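Local coordinates for protein nitrite oxidoreductase subunit A (Kuenenia stuttgartiensis, PDB 7B04) that belongs to the molybdopterin oxidoreductase family and carries a molybdenum atom, two MD1 ligands and an iron/sulfur cluster (SF4), at residues B[769-774]-B[782-787]; B[575-580]-B[776-781]; B[629-634]-B[871-876]; B[838-843]-B[1065-1070]. One frame throughout, in Å; residues are numbered along the deposited sequence.

Overall arrangement
The four contacts fall into two pairs on one large chain. Contacts 1 and 2 have centres 11 Å apart and interleave along the chain, 776-781 lying between the segments of contact 1: Leu-773 of contact 1 packs on Gly-580 of contact 2, and Leu-774 touches Met-780 and Lys-781. Contacts 3 and 4, with centres 15 Å apart, meet where Asp-871 and Tyr-873 reach Glu-839 and Tyr-840 at the end of helix 835-840. The pairs are well separated, with about 55 Å between the centres of contacts 1 and 3 and 35 Å between those of contacts 2 and 4. None of their residues lines the iron/sulfur cluster pocket, which includes Cys-67, Cys-75 and Cys-115.

Contact 1 (B[769-774]-B[782-787]); sequences YINRLL and GYTCED
Leu-774 and Ile-770, one turn apart on helix 767-774, both pack against Cys-785 from the same side. The CD1 methyl of Leu-774 reaches the CB of Cys-785 at 4.1 Å, while Ile-770 CG2 lies 3.7 Å from that same Cys-785 CB. The sulfur, anti to its own backbone N (chi1 163°), comes alongside the CG2 and CD1 methyls of Ile-770. Farther along, Leu-774 CD2 meets Tyr-783 CB at 4.0 Å, the two side chains crossing at about a right angle; the Tyr-783 ring then leads away to an edge-to-face stack with Tyr-793.

At the polar edge Asn-771 uses both ends of its amide. OD1 accepts from Cys-785 N at 2.8 Å, a nearly straight bond (166° at the hydrogen) that grips the first backbone N-H of the second helix; Thr-784, at the N-cap position, makes no capping bond through its own side chain. ND2 donates to Glu-786 OE2 at 3.0 Å, coming in from above a carboxylate plane turned 77° against the amide. Two helices consecutive in the chain, 767-774 and 785-788, thus pack together across the loop 775-784, a side chain of the first meeting the N-terminal N-H of the second.

Contact 2 (B[575-580]-B[776-781]); sequences KWSGPG and GSTTMK
Trp-576 and Thr-778 cross at about a right angle, and this crossing sets one end of the contact. The indole comes with the far corner of its six-membered ring: CZ2 lies 3.8 Å from Thr-778 CB, and CH2 has Thr-778 O at 3.6 Å, close to the ring plane and therefore at the edge. With chi1 at 71°, CG of Trp-576 stands between its backbone N and carbonyl carbon, and the ring lies with Ser-577 CB over the centre of one face. Ser-577 meets the CG2 methyl of Thr-778 with its CB and OG; OG itself is hydrogen-bonded to Ser-574 OG.

Residues 777-780 form a type I beta turn closed by Met-780 N to Ser-777 O at 3.1 Å, and Lys-781 N also donates to that oxygen. From this turn the Lys-781 chain starts extended, then bends at chi3 and chi4, bringing NZ back to a hydrogen bond with Ser-577 O. Two glycines let the loops approach closely: the CA atoms of Gly-578 and Gly-776 are 4.1 Å apart, and Gly-776 CA points its hydrogen at Ser-577 O over 3.2 Å, almost in line. The outer side of the contact faces Nitrite oxidoreductase subunit B, where Trp-576 NE1 is hydrogen-bonded to Tyr-407 OH of that chain and Thr-778 packs on the same tyrosine.

Contact 3 (B[629-634]-B[871-876]); sequences PKYGRK and DDYGIP
Tyr-631 and Asp-871 reach toward each other tip to tip, joining the connection of a beta hairpin (strands 625-627 and 633-635) to a loop built on two successive Asx turns. In these turns Asp-871 OD1 accepts from Tyr-873 N and Asp-872 OD1 from Gly-874 N, each at 2.6 Å, so each carboxylate holds its own backbone turn; that of Asp-871 also points to the hairpin.

The closely packed part centres on the buried ring of Tyr-873. Its CD1 lies 4.0 Å from Tyr-631 CE2, the two side chains crossing at about a right angle, and its CE1 meets Lys-634 CE at 3.8 Å. Asp-871 CG sits over the centre of one face of this ring, and Phe-636 makes an edge-to-face stack with it. Pro-629 adds its CD against Ile-875 CG1.

On the solvent side the grip is looser. Lys-630 is exposed, its chain extended as far as CD and then bent at chi3 (-95°), which turns CE toward the Asx loop. From there NZ forms two long salt bridges, 3.7 Å to Asp-871 OD1 and 3.8 Å to Asp-872 OD1, bridging the two acids in one network. The other oxygen of Asp-871, OD2, takes the hydrogen bond from Tyr-631 OH, near the plane of the phenol ring and with the carboxylate turned 58° against it.

Contact 4 (B[838-843]-B[1065-1070]); sequences IEYGEN and MPMHQL
Tyr-840 meets Pro-1066 and Met-1067 just before Gly-841 ends helix 835-840 in a Schellman motif, and with Met-1067 it makes a Met-aromatic contact. At the base of the side chain, CB points toward the loop 1065-1070 and has Met-1067 SD 4.4 Å away. CG stands anti to the carbonyl carbon (chi1 -63°), beside the backbone N, and the ring beyond it lies against the loop. CD2 comes 3.7 Å from Met-1067 SD, which lies at the ring edge, 84° off the normal; the tyrosine and methionine side chains slide past each other in opposite directions. Beyond it, CE2 and CZ both have Pro-1066 CB at 3.5 Å; Pro-1066 CB lies over one face, towards the hydroxyl end. CE2 also approaches Leu-1070 CD2 at 4.3 Å. On the other flank CE1 packs against Tyr-873 OH. At the tip, OH is 3.7 Å from the same Pro-1066 CB.

All five residues that touch here are buried, and the contact fastens the helix end to a loop that also packs on helices 280-283 and 882-887. Glu-842, extended beyond CG, places its carboxylate beside the methionine, and its charge is paired with Arg-848 through OE1. That same oxygen, Glu-842 OE1, lies 3.6 Å from Met-1067 CG.

Contact 1 (B[769-774]-B[782-787])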
# COMPACT_ATOMS: atom_id res chain seq x y z
N TYR B 769 -20.62 -22.80 16.58
CA TYR B 769 -19.76 -23.34 15.54
C TYR B 769 -18.30 -22.98 15.78
O TYR B 769 -17.40 -23.79 15.51
CB TYR B 769 -20.20 -22.85 14.16
CG TYR B 769 -21.62 -23.21 13.79
CD1 TYR B 769 -21.98 -24.54 13.56
CD2 TYR B 769 -22.60 -22.24 13.65
CE1 TYR B 769 -23.28 -24.87 13.20
CE2 TYR B 769 -23.89 -22.57 13.30
CZ TYR B 769 -24.23 -23.88 13.08
OH TYR B 769 -25.52 -24.21 12.73
N ILE B 770 -18.04 -21.77 16.28
CA ILE B 770 -16.67 -21.37 16.57
C ILE B 770 -16.08 -22.25 17.66
O ILE B 770 -14.92 -22.68 17.57
CB ILE B 770 -16.62 -19.88 16.96
CG1 ILE B 770 -17.11 -19.01 15.80
CG2 ILE B 770 -15.21 -19.47 17.36
CD1 ILE B 770 -17.33 -17.56 16.17
N ASN B 771 -16.86 -22.54 18.70
CA ASN B 771 -16.38 -23.43 19.76
C ASN B 771 -16.14 -24.83 19.22
O ASN B 771 -15.18 -25.50 19.62
CB ASN B 771 -17.38 -23.46 20.91
CG ASN B 771 -17.43 -22.16 21.69
OD1 ASN B 771 -16.40 -21.54 21.94
ND2 ASN B 771 -18.63 -21.74 22.07
N ARG B 772 -16.99 -25.29 18.30
CA ARG B 772 -16.79 -26.58 17.66
C ARG B 772 -15.55 -26.59 16.78
O ARG B 772 -15.07 -27.67 16.42
CB ARG B 772 -18.01 -26.97 16.83
CG ARG B 772 -19.25 -27.28 17.65
CD ARG B 772 -20.41 -27.66 16.74
NE ARG B 772 -21.64 -27.90 17.47
CZ ARG B 772 -22.80 -28.18 16.89
NH1 ARG B 772 -22.90 -28.18 15.56
NH2 ARG B 772 -23.88 -28.40 17.63
N LEU B 773 -15.05 -25.42 16.39
CA LEU B 773 -13.79 -25.33 15.65
C LEU B 773 -12.60 -25.19 16.59
O LEU B 773 -11.55 -25.81 16.35
CB LEU B 773 -13.84 -24.16 14.68
CG LEU B 773 -14.72 -24.39 13.46
CD1 LEU B 773 -14.88 -23.11 12.66
CD2 LEU B 773 -14.14 -25.49 12.60
N LEU B 774 -12.73 -24.39 17.64
CA LEU B 774 -11.68 -24.30 18.65
C LEU B 774 -11.45 -25.66 19.29
O LEU B 774 -10.36 -26.24 19.20
CB LEU B 774 -12.05 -23.26 19.71
CG LEU B 774 -12.08 -21.81 19.25
CD1 LEU B 774 -12.75 -20.95 20.29
CD2 LEU B 774 -10.67 -21.31 18.96
N GLY B 782 -9.17 -26.27 23.94
CA GLY B 782 -8.92 -25.63 25.21
C GLY B 782 -9.30 -24.17 25.21
O GLY B 782 -9.57 -23.61 26.28
N TYR B 783 -9.34 -23.55 24.04
CA TYR B 783 -9.78 -22.17 23.88
C TYR B 783 -11.29 -22.14 23.73
O TYR B 783 -11.89 -23.04 23.14
CB TYR B 783 -9.14 -21.52 22.66
CG TYR B 783 -7.72 -21.09 22.87
CD1 TYR B 783 -7.39 -20.17 23.85
CD2 TYR B 783 -6.72 -21.60 22.07
CE1 TYR B 783 -6.09 -19.78 24.03
CE2 TYR B 783 -5.42 -21.22 22.24
CZ TYR B 783 -5.11 -20.31 23.22
OH TYR B 783 -3.80 -19.95 23.37
N THR B 784 -11.89 -21.11 24.28
CA THR B 784 -13.32 -20.89 24.14
C THR B 784 -13.54 -19.56 23.44
O THR B 784 -12.80 -18.60 23.68
CB THR B 784 -13.97 -20.93 25.53
OG1 THR B 784 -14.14 -22.29 25.94
CG2 THR B 784 -15.32 -20.26 25.52
N CYS B 785 -14.53 -19.51 22.54
CA CYS B 785 -14.83 -18.25 21.85
C CYS B 785 -15.22 -17.17 22.84
O CYS B 785 -14.77 -16.02 22.73
CB CYS B 785 -15.96 -18.48 20.83
SG CYS B 785 -16.76 -16.96 20.27
N GLU B 786 -16.05 -17.53 23.81
CA GLU B 786 -16.49 -16.60 24.84
C GLU B 786 -15.31 -16.11 25.69
O GLU B 786 -15.23 -14.91 26.01
CB GLU B 786 -17.58 -17.31 25.65
CG GLU B 786 -18.58 -17.95 24.65
CD GLU B 786 -19.00 -19.38 24.97
OE1 GLU B 786 -18.51 -19.94 25.97
OE2 GLU B 786 -19.78 -19.95 24.18
N ASP B 787 -14.42 -17.01 26.11
CA ASP B 787 -13.28 -16.64 26.94
C ASP B 787 -12.26 -15.79 26.19
O ASP B 787 -11.73 -14.81 26.74
CB ASP B 787 -12.62 -17.90 27.51
CG ASP B 787 -13.30 -18.39 28.77
OD1 ASP B 787 -13.92 -17.56 29.48
OD2 ASP B 787 -13.23 -19.60 29.06

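Contact 2 (B[575-580]-B[776-781])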
# COMPACT_ATOMS: atom_id res chain seq x y z
N LYS B 575 -6.30 -37.44 16.24
CA LYS B 575 -7.04 -38.35 17.11
C LYS B 575 -7.33 -37.73 18.47
O LYS B 575 -8.47 -37.73 18.94
CB LYS B 575 -6.28 -39.67 17.27
CG LYS B 575 -5.77 -40.24 15.96
N TRP B 576 -6.29 -37.18 19.12
CA TRP B 576 -6.51 -36.58 20.43
C TRP B 576 -7.32 -35.29 20.31
O TRP B 576 -8.02 -34.91 21.26
CB TRP B 576 -5.17 -36.30 21.13
CG TRP B 576 -4.38 -35.18 20.52
CD1 TRP B 576 -3.43 -35.28 19.56
CD2 TRP B 576 -4.48 -33.79 20.85
NE1 TRP B 576 -2.92 -34.04 19.26
CE2 TRP B 576 -3.55 -33.11 20.04
CE3 TRP B 576 -5.26 -33.05 21.75
CZ2 TRP B 576 -3.38 -31.72 20.10
CZ3 TRP B 576 -5.09 -31.68 21.80
CH2 TRP B 576 -4.16 -31.03 20.98
N SER B 577 -7.25 -34.62 19.16
CA SER B 577 -7.90 -33.33 18.98
C SER B 577 -9.35 -33.48 18.51
O SER B 577 -10.28 -33.07 19.21
CB SER B 577 -7.10 -32.48 17.99
OG SER B 577 -7.27 -32.96 16.67
N GLY B 578 -9.56 -34.08 17.34
CA GLY B 578 -10.89 -34.18 16.80
C GLY B 578 -10.96 -33.87 15.31
O GLY B 578 -9.97 -33.95 14.58
N PRO B 579 -12.16 -33.51 14.84
CA PRO B 579 -12.34 -33.28 13.40
C PRO B 579 -11.72 -31.99 12.90
O PRO B 579 -11.44 -31.89 11.70
CB PRO B 579 -13.86 -33.25 13.25
CG PRO B 579 -14.35 -32.73 14.56
CD PRO B 579 -13.40 -33.27 15.60
N GLY B 580 -11.50 -31.01 13.77
CA GLY B 580 -10.89 -29.76 13.33
C GLY B 580 -11.76 -29.02 12.34
O GLY B 580 -12.96 -28.79 12.57
N GLY B 776 -11.48 -29.43 19.10
CA GLY B 776 -11.25 -30.27 17.95
C GLY B 776 -10.08 -29.89 17.07
O GLY B 776 -9.87 -30.53 16.04
N SER B 777 -9.29 -28.89 17.46
CA SER B 777 -8.13 -28.47 16.69
C SER B 777 -6.88 -28.59 17.54
O SER B 777 -6.89 -28.23 18.72
CB SER B 777 -8.29 -27.03 16.19
OG SER B 777 -9.44 -26.89 15.37
N THR B 778 -5.80 -29.10 16.93
CA THR B 778 -4.55 -29.28 17.67
C THR B 778 -4.05 -27.96 18.24
O THR B 778 -3.45 -27.93 19.32
CB THR B 778 -3.48 -29.90 16.78
OG1 THR B 778 -3.09 -28.96 15.77
CG2 THR B 778 -3.99 -31.18 16.13
N THR B 779 -4.28 -26.87 17.52
CA THR B 779 -3.78 -25.56 17.93
C THR B 779 -4.77 -24.79 18.80
O THR B 779 -4.38 -23.75 19.35
CB THR B 779 -3.45 -24.73 16.69
OG1 THR B 779 -4.65 -24.49 15.94
CG2 THR B 779 -2.46 -25.46 15.80
N MET B 780 -6.01 -25.25 18.94
CA MET B 780 -7.01 -24.43 19.60
C MET B 780 -7.94 -25.17 20.56
O MET B 780 -8.78 -24.50 21.19
CB MET B 780 -7.86 -23.70 18.55
CG MET B 780 -7.20 -22.46 17.97
SD MET B 780 -8.00 -21.86 16.48
CE MET B 780 -7.20 -22.86 15.23
N LYS B 781 -7.84 -26.49 20.72
CA LYS B 781 -8.64 -27.14 21.74
C LYS B 781 -8.20 -26.66 23.12
O LYS B 781 -7.01 -26.63 23.43
CB LYS B 781 -8.53 -28.67 21.66
CG LYS B 781 -9.48 -29.35 22.65
CD LYS B 781 -9.32 -30.85 22.72
CE LYS B 781 -10.60 -31.58 22.36
NZ LYS B 781 -10.93 -31.41 20.93

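Contact 3 (B[629-634]-B[871-876])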
# COMPACT_ATOMS: atom_id res chain seq x y z
N PRO B 629 0.38 -36.43 -31.39
CA PRO B 629 0.57 -37.27 -32.58
C PRO B 629 1.09 -38.66 -32.27
O PRO B 629 0.74 -39.61 -32.98
CB PRO B 629 1.57 -36.47 -33.42
CG PRO B 629 2.35 -35.70 -32.42
CD PRO B 629 1.38 -35.34 -31.32
N LYS B 630 1.82 -38.85 -31.16
CA LYS B 630 2.40 -40.16 -30.88
C LYS B 630 1.38 -41.12 -30.27
O LYS B 630 1.32 -42.30 -30.65
CB LYS B 630 3.62 -40.04 -29.97
CG LYS B 630 4.52 -41.28 -29.98
CD LYS B 630 5.62 -41.18 -28.92
CE LYS B 630 6.93 -40.63 -29.47
NZ LYS B 630 8.07 -40.91 -28.55
N TYR B 631 0.60 -40.66 -29.31
CA TYR B 631 -0.39 -41.50 -28.64
C TYR B 631 -1.76 -40.84 -28.68
O TYR B 631 -2.47 -40.78 -27.67
CB TYR B 631 -0.06 -41.79 -27.19
CG TYR B 631 1.40 -41.97 -26.83
CD1 TYR B 631 1.92 -43.24 -26.64
CD2 TYR B 631 2.23 -40.88 -26.63
CE1 TYR B 631 3.24 -43.42 -26.29
CE2 TYR B 631 3.55 -41.05 -26.27
CZ TYR B 631 4.05 -42.33 -26.11
OH TYR B 631 5.37 -42.49 -25.76
N GLY B 632 -2.16 -40.39 -29.86
CA GLY B 632 -3.42 -39.69 -30.07
C GLY B 632 -3.88 -38.76 -28.96
O GLY B 632 -3.07 -38.05 -28.36
N ARG B 633 -5.17 -38.77 -28.67
CA ARG B 633 -5.73 -37.93 -27.60
C ARG B 633 -5.34 -38.50 -26.24
O ARG B 633 -5.81 -39.57 -25.85
CB ARG B 633 -7.24 -37.84 -27.75
CG ARG B 633 -7.94 -37.06 -26.65
CD ARG B 633 -8.64 -37.98 -25.66
NE ARG B 633 -9.37 -37.24 -24.64
CZ ARG B 633 -10.61 -36.77 -24.79
NH1 ARG B 633 -11.25 -36.96 -25.94
NH2 ARG B 633 -11.20 -36.12 -23.80
N LYS B 634 -4.47 -37.78 -25.53
CA LYS B 634 -4.03 -38.17 -24.19
C LYS B 634 -4.48 -37.11 -23.19
O LYS B 634 -4.39 -35.91 -23.47
CB LYS B 634 -2.51 -38.34 -24.13
CG LYS B 634 -1.98 -38.72 -22.76
CD LYS B 634 -0.49 -39.01 -22.80
CE LYS B 634 0.07 -39.21 -21.40
NZ LYS B 634 -0.49 -40.42 -20.73
N ASP B 871 9.63 -38.12 -22.26
CA ASP B 871 8.94 -38.50 -23.52
C ASP B 871 8.52 -37.19 -24.15
O ASP B 871 7.95 -36.40 -23.45
CB ASP B 871 7.77 -39.46 -23.28
CG ASP B 871 6.91 -39.72 -24.51
OD1 ASP B 871 7.08 -39.02 -25.48
OD2 ASP B 871 6.07 -40.61 -24.47
N ASP B 872 8.85 -36.97 -25.42
CA ASP B 872 8.54 -35.68 -26.07
C ASP B 872 7.10 -35.65 -26.57
O ASP B 872 6.66 -34.58 -26.93
CB ASP B 872 9.54 -35.41 -27.19
CG ASP B 872 9.26 -36.22 -28.44
OD1 ASP B 872 8.47 -37.12 -28.36
OD2 ASP B 872 9.85 -35.92 -29.47
N TYR B 873 6.45 -36.81 -26.62
CA TYR B 873 5.07 -37.06 -27.12
C TYR B 873 4.99 -36.80 -28.62
O TYR B 873 3.92 -36.51 -29.10
CB TYR B 873 4.01 -36.29 -26.35
CG TYR B 873 4.01 -36.55 -24.87
CD1 TYR B 873 3.21 -37.52 -24.32
CD2 TYR B 873 4.83 -35.84 -24.02
CE1 TYR B 873 3.21 -37.78 -22.97
CE2 TYR B 873 4.85 -36.09 -22.67
CZ TYR B 873 4.03 -37.06 -22.14
OH TYR B 873 4.02 -37.31 -20.81
N GLY B 874 6.10 -36.95 -29.33
CA GLY B 874 6.11 -36.72 -30.78
C GLY B 874 5.62 -35.34 -31.11
O GLY B 874 4.86 -35.21 -32.06
N ILE B 875 6.03 -34.34 -30.35
CA ILE B 875 5.53 -32.99 -30.64
C ILE B 875 6.69 -32.19 -31.24
O ILE B 875 7.75 -32.11 -30.61
CB ILE B 875 4.97 -32.31 -29.39
CG1 ILE B 875 3.66 -32.99 -28.97
CG2 ILE B 875 4.76 -30.83 -29.63
CD1 ILE B 875 3.16 -32.56 -27.62
N PRO B 876 6.52 -31.61 -32.42
CA PRO B 876 7.65 -30.92 -33.06
C PRO B 876 8.02 -29.64 -32.32
O PRO B 876 7.24 -29.08 -31.55
CB PRO B 876 7.11 -30.60 -34.46
CG PRO B 876 5.64 -30.49 -34.27
CD PRO B 876 5.28 -31.50 -33.21

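Contact 4 (B[838-843]-B[1065-1070])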
# COMPACT_ATOMS: atom_id res chain seq x y z
N ILE B 838 8.93 -39.05 -14.10
CA ILE B 838 10.02 -39.52 -14.96
C ILE B 838 9.64 -39.40 -16.43
O ILE B 838 10.48 -39.05 -17.27
CB ILE B 838 10.40 -40.97 -14.59
CG1 ILE B 838 10.88 -41.04 -13.14
CG2 ILE B 838 11.47 -41.50 -15.53
CD1 ILE B 838 11.03 -42.46 -12.62
N GLU B 839 8.38 -39.66 -16.76
CA GLU B 839 7.92 -39.47 -18.13
C GLU B 839 7.99 -38.01 -18.55
O GLU B 839 8.21 -37.71 -19.73
CB GLU B 839 6.49 -39.99 -18.29
CG GLU B 839 5.97 -39.97 -19.72
CD GLU B 839 4.54 -40.46 -19.83
OE1 GLU B 839 3.93 -40.77 -18.79
OE2 GLU B 839 4.03 -40.55 -20.97
N TYR B 840 7.83 -37.09 -17.60
CA TYR B 840 7.92 -35.67 -17.88
C TYR B 840 9.36 -35.17 -17.95
O TYR B 840 9.59 -34.05 -18.43
CB TYR B 840 7.14 -34.87 -16.82
CG TYR B 840 5.66 -35.16 -16.81
CD1 TYR B 840 5.03 -35.72 -17.92
CD2 TYR B 840 4.89 -34.90 -15.69
CE1 TYR B 840 3.68 -35.99 -17.91
CE2 TYR B 840 3.53 -35.18 -15.67
CZ TYR B 840 2.93 -35.72 -16.79
OH TYR B 840 1.58 -35.99 -16.78
N GLY B 841 10.32 -35.95 -17.46
CA GLY B 841 11.71 -35.55 -17.50
C GLY B 841 12.14 -34.68 -16.35
O GLY B 841 13.15 -33.99 -16.45
N GLU B 842 11.39 -34.70 -15.24
CA GLU B 842 11.65 -33.84 -14.09
C GLU B 842 11.91 -34.66 -12.83
O GLU B 842 11.67 -34.19 -11.72
CB GLU B 842 10.49 -32.88 -13.89
CG GLU B 842 10.70 -31.48 -14.45
CD GLU B 842 9.40 -30.77 -14.75
OE1 GLU B 842 8.61 -31.28 -15.57
OE2 GLU B 842 9.14 -29.71 -14.14
N ASN B 843 12.37 -35.91 -12.99
CA ASN B 843 12.76 -36.70 -11.83
C ASN B 843 13.89 -36.02 -11.07
O ASN B 843 13.90 -36.00 -9.83
CB ASN B 843 13.16 -38.11 -12.26
CG ASN B 843 14.22 -38.12 -13.35
OD1 ASN B 843 14.72 -37.07 -13.75
ND2 ASN B 843 14.55 -39.31 -13.83
N MET B 1065 -0.47 -27.25 -15.65
CA MET B 1065 0.76 -27.98 -15.39
C MET B 1065 0.51 -29.48 -15.29
O MET B 1065 -0.31 -29.91 -14.47
CB MET B 1065 1.40 -27.52 -14.09
CG MET B 1065 2.15 -26.23 -14.22
SD MET B 1065 1.01 -24.87 -14.43
CE MET B 1065 2.11 -23.56 -13.99
N PRO B 1066 1.18 -30.31 -16.10
CA PRO B 1066 1.14 -31.75 -15.84
C PRO B 1066 1.71 -32.13 -14.48
O PRO B 1066 1.26 -33.10 -13.87
CB PRO B 1066 1.97 -32.34 -16.99
CG PRO B 1066 1.98 -31.27 -18.04
CD PRO B 1066 1.97 -29.98 -17.29
N MET B 1067 2.71 -31.38 -14.00
CA MET B 1067 3.33 -31.67 -12.71
C MET B 1067 2.42 -31.41 -11.53
O MET B 1067 2.69 -31.90 -10.43
CB MET B 1067 4.62 -30.86 -12.56
CG MET B 1067 5.78 -31.36 -13.40
SD MET B 1067 6.33 -33.00 -12.91
CE MET B 1067 7.01 -32.67 -11.29
N HIS B 1068 1.34 -30.65 -11.71
CA HIS B 1068 0.45 -30.27 -10.62
C HIS B 1068 -0.81 -31.12 -10.58
O HIS B 1068 -1.70 -30.83 -9.77
CB HIS B 1068 0.07 -28.79 -10.74
CG HIS B 1068 1.23 -27.85 -10.66
ND1 HIS B 1068 1.10 -26.50 -10.89
CD2 HIS B 1068 2.54 -28.07 -10.39
CE1 HIS B 1068 2.28 -25.92 -10.76
NE2 HIS B 1068 3.17 -26.85 -10.46
N GLN B 1069 -0.91 -32.14 -11.42
CA GLN B 1069 -2.13 -32.93 -11.58
C GLN B 1069 -1.84 -34.42 -11.42
O GLN B 1069 -2.40 -35.26 -12.13
CB GLN B 1069 -2.80 -32.62 -12.92
CG GLN B 1069 -2.83 -31.13 -13.22
CD GLN B 1069 -3.70 -30.76 -14.39
OE1 GLN B 1069 -4.63 -31.48 -14.74
NE2 GLN B 1069 -3.40 -29.64 -15.03
N LEU B 1070 -0.97 -34.76 -10.48
CA LEU B 1070 -0.56 -36.14 -10.28
C LEU B 1070 -1.58 -36.91 -9.44
O LEU B 1070 -2.29 -36.35 -8.60
CB LEU B 1070 0.79 -36.21 -9.57
CG LEU B 1070 2.00 -35.51 -10.19
CD1 LEU B 1070 3.27 -35.94 -9.48
CD2 LEU B 1070 2.08 -35.81 -11.68